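Local coordinates for acyl-coenzyme A oxidase 1 (Yarrowia lipolytica, PDB 5Y9D), which uses FAD to oxidise saturated acyl-CoAs with molecular oxygen to (2E)-enoyl-CoAs and hydrogen peroxide in peroxisomal fatty acid beta-oxidation, at residues Glu348-Asp353 and Ala635-Val640; His357-Leu362 and Leu624-Val629; Leu361-Ala366 and Ala596-Leu601. All blocks are in the same frame, centred on the assembly; numbering follows the deposited sequence.

Contact 1. Residues Glu348-Asp353 and Ala635-Val640; sequences ETKIID and AVRDQV. With FAD (flavin-adenine dinucleotide), chain D.
D353 and R637 form a salt bridge in which both NE and NH1 of the guanidinium grip one carboxylate oxygen, OD1. The grip is side-on, with OD1 in the guanidinium plane at its edge, and both bonds are bent. R637 NE meets D353 OD1 nearly along its C-O axis at 2.9 Å (149°), whereas R637 NH1 reaches the same OD1 on the syn side, out of the carboxylate plane, also at 2.9 Å (144°). The carboxylate is turned 43° from the guanidinium. This bridge sits at the more open rim of the contact, D353 being partly exposed.

The tight, buried side is I352, whose CG2 rests over one guanidinium face near its rim, 3.7 Å from R637 NH1. Nearer the backbone, I352 CG1 touches R637 CG at 3.7 Å. The contact ties the C-alpha1 domain, here a short 3-10 turn at I351-D353 before helix 355-391, to helix 619-637 of the C-terminal acyl-CoA oxidase domain. On the turn's FAD side, I351 of the cofactor pocket puts CG2 3.4 Å from the ribose oxygen O4B.

K350 forms a sparse but buried flank, its CE 3.9 Å from R637 NH1 and oblique to the guanidinium. K350 NZ, 4.5 Å from R637 NH1, pairs with E32 and E36; E36, bonded to both side chains, probably eases the proximity of these like charges.

Contact 2. Residues His357-Leu362 and Leu624-Val629; sequences HQRRLL and LINSLV. With FAD (flavin-adenine dinucleotide), chain D.
V629 CG1 lies over one face of the R359 guanidinium, 3.6 Å from CZ of the arginine, while the two side chains cross at about a right angle. The methyl comes tighter still to NH1, though how close is doubtful. N626 approaches the same guanidinium obliquely, its ND2 4.4 Å from R359 NH1; the two nitrogens do not bond to each other but both turn to one carboxylate oxygen, E605 OE2. The arginine chain bends at chi3 (-65°), which turns its flat end against the valine. On V629, the touching branch CG1 is the one trans to N (chi1 159°). D630 pairs with R359 NH2.

The next residue, R360, faces the cofactor. At the edge of its guanidinium, in plane, lies the ribose hydroxyl oxygen O2B of FAD, hydrogen-bonded to R360 NH1 at 3.0 Å, with a weak second bond from NH1 to O3B. H357 CE1 stands over one face of this group, toward the rim.

R359 and V629 thus join helix 355-391, which contributes H357 and R360 to the FAD pocket, to helix 619-637, with L601 and E605 of helix 589-606 beside V629 and Q559 of the second subunit packing on R359.

Contact 3. Residues Leu361-Ala366 and Ala596-Leu601; sequences LLPLLA and ANLFAL
Helix-helix packing in the all-helical part of the oxidase brings A366 of helix 355-391 against F599 of helix 589-606. The CB atoms of A366 and F599 meet at 3.6 Å, and the CA atoms of the same pair, 5.3 Å apart, are the nearest CA pair of the two segments. The alanine's single methyl is consistent with the close approach here. The F599 ring extends beyond the alanine and meets Y367 with ring planes about 25° apart.

One turn earlier on helix 355-391, L362 and P363 receive the two methyls of L598. L598 CD2 lies 3.8 Å from the carbonyl oxygen of L362 and 4.2 Å from CB of L362, while L598 CD1 is 4.4 Å from CG of P363. The segment axes approach to 8.4 Å at a crossing angle of -108°, a steep crossing that confines the contact to a few residues. P363 lies at a kink in its helix, where the backbone N atoms of P363 and L364 have no bond to the preceding turn. All five touching residues are buried; the side-chain contacts are apolar, and one methyl also lies against the backbone carbonyl of L362. Helix 306-334 lies alongside L361, L362, L364 and L365, while I574 and R570 of helix 558-581 pack on F599.

All three contacts tie residues 348-366, the loop and first turns of helix 355-391, to the C-terminal helices. Contacts 1 and 2 share helix 619-637, their centres 13 Å apart; they join directly where I352 O meets Q358 NE2 at 3.0 Å, probably a hydrogen bond. Contact 3, centred about 8 Å from contact 2, shares L361 and L362 with it, and L362 CD1 also packs on V636 CG1 of contact 1 at 3.7 Å. Contacts 1 and 2 touch the adenosine end of FAD through I351, H357 and R360, whereas the L362 side chain stays about 13 Å away. T169, S175 and D466 of the second subunit also hydrogen-bond the FAD, placing it at the subunit interface.

Contact 1. Residues Glu348-Asp353 and Ala635-Val640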
loop_
_atom_site.group_PDB
_atom_site.type_symbol
_atom_site.label_atom_id
_atom_site.label_comp_id
_atom_site.label_asym_id
_atom_site.label_seq_id
_atom_site.Cartn_x
_atom_site.Cartn_y
_atom_site.Cartn_z
ATOM N N GLU A 348 7.197 2.283 -30.652
ATOM C CA GLU A 348 7.927 2.043 -29.423
ATOM C C GLU A 348 7.673 0.658 -28.889
ATOM O O GLU A 348 6.751 -0.021 -29.325
ATOM C CB GLU A 348 7.515 3.064 -28.375
ATOM C CG GLU A 348 8.196 4.404 -28.563
ATOM C CD GLU A 348 7.440 5.534 -27.900
ATOM O OE1 GLU A 348 7.685 5.818 -26.692
ATOM O OE2 GLU A 348 6.617 6.154 -28.616
ATOM N N THR A 349 8.512 0.234 -27.948
ATOM C CA THR A 349 8.409 -1.105 -27.366
ATOM C C THR A 349 7.224 -1.197 -26.388
ATOM O O THR A 349 6.926 -0.272 -25.640
ATOM C CB THR A 349 9.731 -1.482 -26.649
ATOM O OG1 THR A 349 10.803 -1.343 -27.575
ATOM C CG2 THR A 349 9.727 -2.906 -26.104
ATOM N N LYS A 350 6.568 -2.336 -26.455
ATOM C CA LYS A 350 5.526 -2.780 -25.522
ATOM C C LYS A 350 6.098 -3.058 -24.142
ATOM O O LYS A 350 6.994 -3.888 -24.025
ATOM C CB LYS A 350 4.932 -4.075 -26.050
ATOM C CG LYS A 350 4.002 -3.858 -27.228
ATOM C CD LYS A 350 3.974 -5.058 -28.176
ATOM C CE LYS A 350 3.507 -6.342 -27.516
ATOM N NZ LYS A 350 2.176 -6.750 -28.039
ATOM N N ILE A 351 5.571 -2.419 -23.093
ATOM C CA ILE A 351 6.239 -2.516 -21.802
ATOM C C ILE A 351 6.465 -3.968 -21.364
ATOM O O ILE A 351 7.487 -4.270 -20.765
ATOM C CB ILE A 351 5.620 -1.633 -20.681
ATOM C CG1 ILE A 351 4.147 -1.967 -20.388
ATOM C CG2 ILE A 351 5.744 -0.171 -21.024
ATOM C CD1 ILE A 351 3.515 -0.998 -19.393
ATOM N N ILE A 352 5.548 -4.855 -21.720
ATOM C CA ILE A 352 5.663 -6.295 -21.456
ATOM C C ILE A 352 6.849 -6.981 -22.131
ATOM O O ILE A 352 7.223 -8.082 -21.734
ATOM C CB ILE A 352 4.395 -7.050 -21.948
ATOM C CG1 ILE A 352 4.249 -8.453 -21.340
ATOM C CG2 ILE A 352 4.408 -7.158 -23.472
ATOM C CD1 ILE A 352 4.432 -8.522 -19.837
ATOM N N ASP A 353 7.411 -6.378 -23.174
ATOM C CA ASP A 353 8.607 -6.938 -23.808
ATOM C C ASP A 353 9.905 -6.525 -23.063
ATOM O O ASP A 353 10.936 -7.170 -23.251
ATOM C CB ASP A 353 8.660 -6.569 -25.302
ATOM C CG ASP A 353 7.715 -7.417 -26.165
ATOM O OD1 ASP A 353 7.521 -8.586 -25.856
ATOM O OD2 ASP A 353 7.163 -6.921 -27.171
ATOM N N ALA A 635 9.408 -17.218 -21.122
ATOM C CA ALA A 635 8.489 -18.278 -21.551
ATOM C C ALA A 635 7.042 -18.028 -21.094
ATOM O O ALA A 635 6.099 -18.298 -21.822
ATOM C CB ALA A 635 8.974 -19.625 -21.055
ATOM N N VAL A 636 6.859 -17.531 -19.880
ATOM C CA VAL A 636 5.501 -17.234 -19.396
ATOM C C VAL A 636 4.907 -16.002 -20.080
ATOM O O VAL A 636 3.703 -15.945 -20.308
ATOM C CB VAL A 636 5.507 -17.044 -17.885
ATOM C CG1 VAL A 636 4.365 -16.182 -17.435
ATOM C CG2 VAL A 636 5.486 -18.415 -17.209
ATOM N N ARG A 637 5.762 -15.034 -20.396
ATOM C CA ARG A 637 5.338 -13.856 -21.116
ATOM C C ARG A 637 4.684 -14.185 -22.450
ATOM O O ARG A 637 3.721 -13.517 -22.834
ATOM C CB ARG A 637 6.483 -12.837 -21.292
ATOM C CG ARG A 637 6.138 -11.588 -22.123
ATOM C CD ARG A 637 6.552 -11.840 -23.566
ATOM N NE ARG A 637 6.210 -10.831 -24.563
ATOM C CZ ARG A 637 5.002 -10.640 -25.100
ATOM N NH1 ARG A 637 4.865 -9.722 -26.059
ATOM N NH2 ARG A 637 3.931 -11.337 -24.682
ATOM N N ASP A 638 5.159 -15.212 -23.142
ATOM C CA ASP A 638 4.583 -15.530 -24.449
ATOM C C ASP A 638 3.084 -15.850 -24.335
ATOM O O ASP A 638 2.348 -15.613 -25.290
ATOM C CB ASP A 638 5.341 -16.680 -25.159
ATOM C CG ASP A 638 4.873 -16.893 -26.632
ATOM O OD1 ASP A 638 4.934 -15.949 -27.447
ATOM O OD2 ASP A 638 4.453 -18.016 -26.985
ATOM N N GLN A 639 2.662 -16.388 -23.191
ATOM C CA GLN A 639 1.288 -16.854 -22.973
ATOM C C GLN A 639 0.456 -16.016 -21.965
ATOM O O GLN A 639 -0.579 -16.490 -21.503
ATOM C CB GLN A 639 1.301 -18.308 -22.467
ATOM C CG GLN A 639 1.934 -19.369 -23.372
ATOM C CD GLN A 639 1.111 -19.657 -24.621
ATOM O OE1 GLN A 639 0.039 -20.294 -24.566
ATOM N NE2 GLN A 639 1.618 -19.197 -25.769
ATOM N N VAL A 640 0.882 -14.799 -21.617
ATOM C CA VAL A 640 0.222 -14.076 -20.538
ATOM C C VAL A 640 -1.262 -13.900 -20.732
ATOM O O VAL A 640 -2.025 -13.938 -19.727
ATOM C CB VAL A 640 0.757 -12.665 -20.288
ATOM C CG1 VAL A 640 1.910 -12.723 -19.323
ATOM C CG2 VAL A 640 1.114 -11.922 -21.578
HETATM P PA FAD D . 4.780 5.092 -18.619
HETATM O O1A FAD D . 4.001 4.586 -19.763
HETATM O O2A FAD D . 5.977 5.907 -18.826
HETATM O O5B FAD D . 5.159 3.823 -17.782
HETATM C C5B FAD D . 4.323 2.686 -17.746
HETATM C C4B FAD D . 4.996 1.577 -16.967
HETATM O O4B FAD D . 5.949 0.921 -17.791
HETATM C C3B FAD D . 5.730 2.120 -15.761
HETATM O O3B FAD D . 5.470 1.288 -14.648
HETATM C C2B FAD D . 7.189 2.050 -16.135
HETATM O O2B FAD D . 8.014 1.643 -15.055
HETATM C C1B FAD D . 7.252 1.026 -17.241
HETATM N N9A FAD D . 8.264 1.481 -18.211
HETATM C C8A FAD D . 8.210 2.573 -18.968
HETATM N N7A FAD D . 9.317 2.683 -19.717
HETATM C C5A FAD D . 10.112 1.650 -19.430
HETATM C C6A FAD D . 11.438 1.147 -19.849
HETATM N N6A FAD D . 12.167 1.790 -20.765
HETATM N N1A FAD D . 11.903 0.026 -19.295
HETATM C C2A FAD D . 11.197 -0.630 -18.387
HETATM N N3A FAD D . 10.001 -0.238 -17.966
HETATM C C4A FAD D . 9.410 0.867 -18.433
HETATM N N1 FAD D . 1.963 15.495 -16.278
HETATM C C2 FAD D . 2.079 16.773 -16.633
HETATM O O2 FAD D . 2.680 17.037 -17.664
HETATM N N3 FAD D . 1.567 17.763 -15.930
HETATM C C4 FAD D . 0.914 17.544 -14.813
HETATM O O4 FAD D . 0.455 18.488 -14.189
HETATM C C4X FAD D . 0.741 16.171 -14.340
HETATM N N5 FAD D . 0.092 15.887 -13.214
HETATM C C5X FAD D . -0.047 14.623 -12.820
HETATM C C6 FAD D . -0.738 14.373 -11.664
HETATM C C7 FAD D . -0.899 13.087 -11.236
HETATM C C7M FAD D . -1.644 12.823 -9.968
HETATM C C8 FAD D . -0.332 11.977 -12.023
HETATM C C8M FAD D . -0.516 10.572 -11.546
HETATM C C9 FAD D . 0.367 12.222 -13.184
HETATM C C9A FAD D . 0.521 13.515 -13.612
HETATM N N10 FAD D . 1.219 13.796 -14.786
HETATM C C10 FAD D . 1.327 15.126 -15.169
HETATM C "C1'" FAD D . 1.784 12.737 -15.609
HETATM C "C2'" FAD D . 2.873 11.969 -14.904
HETATM O "O2'" FAD D . 4.054 12.718 -15.066
HETATM C "C3'" FAD D . 3.045 10.618 -15.566
HETATM O "O3'" FAD D . 2.190 9.707 -14.912
HETATM C "C4'" FAD D . 4.465 10.080 -15.494
HETATM O "O4'" FAD D . 5.399 11.121 -15.746
HETATM C "C5'" FAD D . 4.708 9.023 -16.544
HETATM O "O5'" FAD D . 3.747 8.002 -16.426
HETATM P P FAD D . 3.230 7.269 -17.693
HETATM O O1P FAD D . 1.787 7.153 -17.564
HETATM O O2P FAD D . 3.811 7.921 -18.864
HETATM O O3P FAD D . 3.838 5.824 -17.572
#

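Contact 2. Residues His357-Leu362 and Leu624-Val629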
loop_
_atom_site.group_PDB
_atom_site.type_symbol
_atom_site.label_atom_id
_atom_site.label_comp_id
_atom_site.label_asym_id
_atom_site.label_seq_id
_atom_site.Cartn_x
_atom_site.Cartn_y
_atom_site.Cartn_z
ATOM N N HIS A 357 9.873 -5.544 -16.436
ATOM C CA HIS A 357 8.435 -5.477 -16.254
ATOM C C HIS A 357 7.904 -6.883 -16.101
ATOM O O HIS A 357 6.995 -7.125 -15.308
ATOM C CB HIS A 357 7.806 -4.759 -17.448
ATOM C CG HIS A 357 6.482 -4.127 -17.156
ATOM N ND1 HIS A 357 6.363 -2.870 -16.605
ATOM C CD2 HIS A 357 5.222 -4.566 -17.361
ATOM C CE1 HIS A 357 5.087 -2.565 -16.473
ATOM N NE2 HIS A 357 4.375 -3.583 -16.919
ATOM N N GLN A 358 8.503 -7.820 -16.824
ATOM C CA GLN A 358 8.130 -9.209 -16.704
ATOM C C GLN A 358 8.419 -9.676 -15.283
ATOM O O GLN A 358 7.559 -10.265 -14.599
ATOM C CB GLN A 358 8.922 -10.064 -17.694
ATOM C CG GLN A 358 8.769 -9.628 -19.149
ATOM C CD GLN A 358 9.418 -10.581 -20.129
ATOM O OE1 GLN A 358 10.129 -11.501 -19.750
ATOM N NE2 GLN A 358 9.184 -10.351 -21.406
ATOM N N ARG A 359 9.616 -9.393 -14.798
ATOM C CA ARG A 359 9.916 -9.846 -13.454
ATOM C C ARG A 359 9.107 -9.073 -12.374
ATOM O O ARG A 359 8.887 -9.592 -11.298
ATOM C CB ARG A 359 11.418 -9.874 -13.197
ATOM C CG ARG A 359 11.959 -8.687 -12.446
ATOM C CD ARG A 359 13.478 -8.771 -12.363
ATOM N NE ARG A 359 13.960 -9.904 -11.569
ATOM C CZ ARG A 359 14.602 -10.968 -12.051
ATOM N NH1 ARG A 359 15.002 -11.908 -11.216
ATOM N NH2 ARG A 359 14.851 -11.107 -13.343
ATOM N N ARG A 360 8.628 -7.867 -12.661
ATOM C CA ARG A 360 7.733 -7.220 -11.725
ATOM C C ARG A 360 6.415 -7.992 -11.659
ATOM O O ARG A 360 5.897 -8.214 -10.553
ATOM C CB ARG A 360 7.460 -5.767 -12.083
ATOM C CG ARG A 360 8.641 -4.834 -11.899
ATOM C CD ARG A 360 8.440 -3.567 -12.732
ATOM N NE ARG A 360 7.334 -2.783 -12.208
ATOM C CZ ARG A 360 7.017 -1.545 -12.580
ATOM N NH1 ARG A 360 7.698 -0.902 -13.528
ATOM N NH2 ARG A 360 5.989 -0.946 -11.989
ATOM N N LEU A 361 5.896 -8.454 -12.806
ATOM C CA LEU A 361 4.525 -8.981 -12.802
ATOM C C LEU A 361 4.344 -10.491 -12.839
ATOM O O LEU A 361 3.480 -11.019 -12.147
ATOM C CB LEU A 361 3.718 -8.359 -13.925
ATOM C CG LEU A 361 3.629 -6.831 -13.834
ATOM C CD1 LEU A 361 2.916 -6.308 -15.073
ATOM C CD2 LEU A 361 2.948 -6.360 -12.547
ATOM N N LEU A 362 5.138 -11.176 -13.648
ATOM C CA LEU A 362 4.890 -12.592 -13.920
ATOM C C LEU A 362 5.103 -13.497 -12.698
ATOM O O LEU A 362 4.383 -14.486 -12.490
ATOM C CB LEU A 362 5.737 -13.033 -15.110
ATOM C CG LEU A 362 5.371 -12.294 -16.415
ATOM C CD1 LEU A 362 6.090 -12.904 -17.610
ATOM C CD2 LEU A 362 3.864 -12.291 -16.676
ATOM N N LEU A 624 23.083 -18.041 -11.179
ATOM C CA LEU A 624 22.314 -18.955 -11.990
ATOM C C LEU A 624 20.798 -18.835 -11.759
ATOM O O LEU A 624 20.037 -18.990 -12.699
ATOM C CB LEU A 624 22.769 -20.397 -11.752
ATOM C CG LEU A 624 23.023 -21.234 -13.015
ATOM C CD1 LEU A 624 23.181 -22.706 -12.622
ATOM C CD2 LEU A 624 21.927 -21.065 -14.068
ATOM N N ILE A 625 20.363 -18.559 -10.519
ATOM C CA ILE A 625 18.928 -18.444 -10.199
ATOM C C ILE A 625 18.343 -17.269 -10.952
ATOM O O ILE A 625 17.296 -17.399 -11.555
ATOM C CB ILE A 625 18.625 -18.202 -8.692
ATOM C CG1 ILE A 625 19.240 -19.272 -7.783
ATOM C CG2 ILE A 625 17.118 -18.163 -8.452
ATOM C CD1 ILE A 625 19.133 -20.666 -8.332
ATOM N N ASN A 626 19.031 -16.133 -10.898
ATOM C CA ASN A 626 18.635 -14.933 -11.611
ATOM C C ASN A 626 18.381 -15.146 -13.103
ATOM O O ASN A 626 17.385 -14.661 -13.617
ATOM C CB ASN A 626 19.679 -13.832 -11.429
ATOM C CG ASN A 626 19.834 -13.403 -9.981
ATOM O OD1 ASN A 626 20.959 -13.322 -9.477
ATOM N ND2 ASN A 626 18.708 -13.142 -9.296
ATOM N N SER A 627 19.276 -15.867 -13.778
ATOM C CA SER A 627 19.132 -16.187 -15.199
ATOM C C SER A 627 17.912 -17.056 -15.478
ATOM O O SER A 627 17.188 -16.822 -16.461
ATOM C CB SER A 627 20.370 -16.941 -15.722
ATOM O OG SER A 627 21.410 -16.056 -16.068
ATOM N N LEU A 628 17.730 -18.092 -14.653
ATOM C CA LEU A 628 16.575 -18.976 -14.782
ATOM C C LEU A 628 15.226 -18.222 -14.639
ATOM O O LEU A 628 14.303 -18.457 -15.395
ATOM C CB LEU A 628 16.665 -20.136 -13.771
ATOM C CG LEU A 628 17.782 -21.173 -13.973
ATOM C CD1 LEU A 628 17.590 -22.353 -13.030
ATOM C CD2 LEU A 628 17.863 -21.681 -15.410
ATOM N N VAL A 629 15.136 -17.321 -13.669
ATOM C CA VAL A 629 13.963 -16.467 -13.514
ATOM C C VAL A 629 13.691 -15.705 -14.815
ATOM O O VAL A 629 12.572 -15.748 -15.340
ATOM C CB VAL A 629 14.141 -15.505 -12.311
ATOM C CG1 VAL A 629 13.220 -14.294 -12.405
ATOM C CG2 VAL A 629 13.935 -16.266 -11.008
HETATM P PA FAD D . 4.780 5.092 -18.619
HETATM O O1A FAD D . 4.001 4.586 -19.763
HETATM O O2A FAD D . 5.977 5.907 -18.826
HETATM O O5B FAD D . 5.159 3.823 -17.782
HETATM C C5B FAD D . 4.323 2.686 -17.746
HETATM C C4B FAD D . 4.996 1.577 -16.967
HETATM O O4B FAD D . 5.949 0.921 -17.791
HETATM C C3B FAD D . 5.730 2.120 -15.761
HETATM O O3B FAD D . 5.470 1.288 -14.648
HETATM C C2B FAD D . 7.189 2.050 -16.135
HETATM O O2B FAD D . 8.014 1.643 -15.055
HETATM C C1B FAD D . 7.252 1.026 -17.241
HETATM N N9A FAD D . 8.264 1.481 -18.211
HETATM C C8A FAD D . 8.210 2.573 -18.968
HETATM N N7A FAD D . 9.317 2.683 -19.717
HETATM C C5A FAD D . 10.112 1.650 -19.430
HETATM C C6A FAD D . 11.438 1.147 -19.849
HETATM N N6A FAD D . 12.167 1.790 -20.765
HETATM N N1A FAD D . 11.903 0.026 -19.295
HETATM C C2A FAD D . 11.197 -0.630 -18.387
HETATM N N3A FAD D . 10.001 -0.238 -17.966
HETATM C C4A FAD D . 9.410 0.867 -18.433
HETATM N N1 FAD D . 1.963 15.495 -16.278
HETATM C C2 FAD D . 2.079 16.773 -16.633
HETATM O O2 FAD D . 2.680 17.037 -17.664
HETATM N N3 FAD D . 1.567 17.763 -15.930
HETATM C C4 FAD D . 0.914 17.544 -14.813
HETATM O O4 FAD D . 0.455 18.488 -14.189
HETATM C C4X FAD D . 0.741 16.171 -14.340
HETATM N N5 FAD D . 0.092 15.887 -13.214
HETATM C C5X FAD D . -0.047 14.623 -12.820
HETATM C C6 FAD D . -0.738 14.373 -11.664
HETATM C C7 FAD D . -0.899 13.087 -11.236
HETATM C C7M FAD D . -1.644 12.823 -9.968
HETATM C C8 FAD D . -0.332 11.977 -12.023
HETATM C C8M FAD D . -0.516 10.572 -11.546
HETATM C C9 FAD D . 0.367 12.222 -13.184
HETATM C C9A FAD D . 0.521 13.515 -13.612
HETATM N N10 FAD D . 1.219 13.796 -14.786
HETATM C C10 FAD D . 1.327 15.126 -15.169
HETATM C "C1'" FAD D . 1.784 12.737 -15.609
HETATM C "C2'" FAD D . 2.873 11.969 -14.904
HETATM O "O2'" FAD D . 4.054 12.718 -15.066
HETATM C "C3'" FAD D . 3.045 10.618 -15.566
HETATM O "O3'" FAD D . 2.190 9.707 -14.912
HETATM C "C4'" FAD D . 4.465 10.080 -15.494
HETATM O "O4'" FAD D . 5.399 11.121 -15.746
HETATM C "C5'" FAD D . 4.708 9.023 -16.544
HETATM O "O5'" FAD D . 3.747 8.002 -16.426
HETATM P P FAD D . 3.230 7.269 -17.693
HETATM O O1P FAD D . 1.787 7.153 -17.564
HETATM O O2P FAD D . 3.811 7.921 -18.864
HETATM O O3P FAD D . 3.838 5.824 -17.572
#

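Contact 3. Residues Leu361-Ala366 and Ala596-Leu601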
loop_
_atom_site.group_PDB
_atom_site.type_symbol
_atom_site.label_atom_id
_atom_site.label_comp_id
_atom_site.label_asym_id
_atom_site.label_seq_id
_atom_site.Cartn_x
_atom_site.Cartn_y
_atom_site.Cartn_z
ATOM N N LEU A 361 5.896 -8.454 -12.806
ATOM C CA LEU A 361 4.525 -8.981 -12.802
ATOM C C LEU A 361 4.344 -10.491 -12.839
ATOM O O LEU A 361 3.480 -11.019 -12.147
ATOM C CB LEU A 361 3.718 -8.359 -13.925
ATOM C CG LEU A 361 3.629 -6.831 -13.834
ATOM C CD1 LEU A 361 2.916 -6.308 -15.073
ATOM C CD2 LEU A 361 2.948 -6.360 -12.547
ATOM N N LEU A 362 5.138 -11.176 -13.648
ATOM C CA LEU A 362 4.890 -12.592 -13.920
ATOM C C LEU A 362 5.103 -13.497 -12.698
ATOM O O LEU A 362 4.383 -14.486 -12.490
ATOM C CB LEU A 362 5.737 -13.033 -15.110
ATOM C CG LEU A 362 5.371 -12.294 -16.415
ATOM C CD1 LEU A 362 6.090 -12.904 -17.610
ATOM C CD2 LEU A 362 3.864 -12.291 -16.676
ATOM N N PRO A 363 6.064 -13.150 -11.845
ATOM C CA PRO A 363 6.156 -13.993 -10.660
ATOM C C PRO A 363 4.943 -13.820 -9.767
ATOM O O PRO A 363 4.442 -14.783 -9.202
ATOM C CB PRO A 363 7.431 -13.515 -9.971
ATOM C CG PRO A 363 8.178 -12.701 -11.015
ATOM C CD PRO A 363 7.129 -12.142 -11.922
ATOM N N LEU A 364 4.469 -12.595 -9.665
ATOM C CA LEU A 364 3.206 -12.315 -9.005
ATOM C C LEU A 364 2.050 -13.083 -9.681
ATOM O O LEU A 364 1.184 -13.651 -8.985
ATOM C CB LEU A 364 2.960 -10.789 -8.935
ATOM C CG LEU A 364 4.109 -9.939 -8.343
ATOM C CD1 LEU A 364 3.811 -8.450 -8.405
ATOM C CD2 LEU A 364 4.481 -10.337 -6.915
ATOM N N LEU A 365 2.058 -13.186 -11.014
ATOM C CA LEU A 365 1.078 -14.085 -11.682
ATOM C C LEU A 365 1.150 -15.534 -11.172
ATOM O O LEU A 365 0.141 -16.176 -10.938
ATOM C CB LEU A 365 1.209 -14.079 -13.205
ATOM C CG LEU A 365 0.172 -14.963 -13.923
ATOM C CD1 LEU A 365 -1.263 -14.571 -13.567
ATOM C CD2 LEU A 365 0.353 -14.923 -15.431
ATOM N N ALA A 366 2.353 -16.040 -11.010
ATOM C CA ALA A 366 2.525 -17.377 -10.470
ATOM C C ALA A 366 2.089 -17.455 -9.005
ATOM O O ALA A 366 1.369 -18.382 -8.619
ATOM C CB ALA A 366 3.950 -17.824 -10.636
ATOM N N ALA A 596 4.899 -22.597 -11.891
ATOM C CA ALA A 596 5.368 -23.185 -10.617
ATOM C C ALA A 596 6.833 -22.921 -10.346
ATOM O O ALA A 596 7.175 -22.414 -9.283
ATOM C CB ALA A 596 5.145 -24.681 -10.586
ATOM N N ASN A 597 7.702 -23.249 -11.304
ATOM C CA ASN A 597 9.135 -23.119 -11.072
ATOM C C ASN A 597 9.534 -21.673 -10.959
ATOM O O ASN A 597 10.468 -21.340 -10.227
ATOM C CB ASN A 597 9.947 -23.720 -12.201
ATOM C CG ASN A 597 9.649 -25.180 -12.422
ATOM O OD1 ASN A 597 9.304 -25.912 -11.491
ATOM N ND2 ASN A 597 9.769 -25.611 -13.672
ATOM N N LEU A 598 8.854 -20.829 -11.724
ATOM C CA LEU A 598 9.040 -19.411 -11.620
ATOM C C LEU A 598 8.721 -18.938 -10.196
ATOM O O LEU A 598 9.511 -18.245 -9.566
ATOM C CB LEU A 598 8.152 -18.704 -12.635
ATOM C CG LEU A 598 8.123 -17.180 -12.538
ATOM C CD1 LEU A 598 9.515 -16.598 -12.592
ATOM C CD2 LEU A 598 7.276 -16.645 -13.677
ATOM N N PHE A 599 7.557 -19.313 -9.693
ATOM C CA PHE A 599 7.143 -18.997 -8.315
ATOM C C PHE A 599 8.202 -19.485 -7.318
ATOM O O PHE A 599 8.702 -18.726 -6.505
ATOM C CB PHE A 599 5.769 -19.659 -8.058
ATOM C CG PHE A 599 5.251 -19.510 -6.658
ATOM C CD1 PHE A 599 5.307 -18.305 -6.006
ATOM C CD2 PHE A 599 4.659 -20.588 -6.023
ATOM C CE1 PHE A 599 4.858 -18.168 -4.728
ATOM C CE2 PHE A 599 4.171 -20.464 -4.746
ATOM C CZ PHE A 599 4.278 -19.247 -4.097
ATOM N N ALA A 600 8.544 -20.761 -7.400
ATOM C CA ALA A 600 9.577 -21.352 -6.547
ATOM C C ALA A 600 10.907 -20.611 -6.609
ATOM O O ALA A 600 11.392 -20.150 -5.569
ATOM C CB ALA A 600 9.777 -22.815 -6.910
ATOM N N LEU A 601 11.491 -20.484 -7.807
ATOM C CA LEU A 601 12.810 -19.833 -7.946
ATOM C C LEU A 601 12.780 -18.367 -7.600
ATOM O O LEU A 601 13.697 -17.842 -6.956
ATOM C CB LEU A 601 13.371 -19.984 -9.362
ATOM C CG LEU A 601 13.867 -21.390 -9.691
ATOM C CD1 LEU A 601 14.098 -21.554 -11.180
ATOM C CD2 LEU A 601 15.126 -21.728 -8.925
#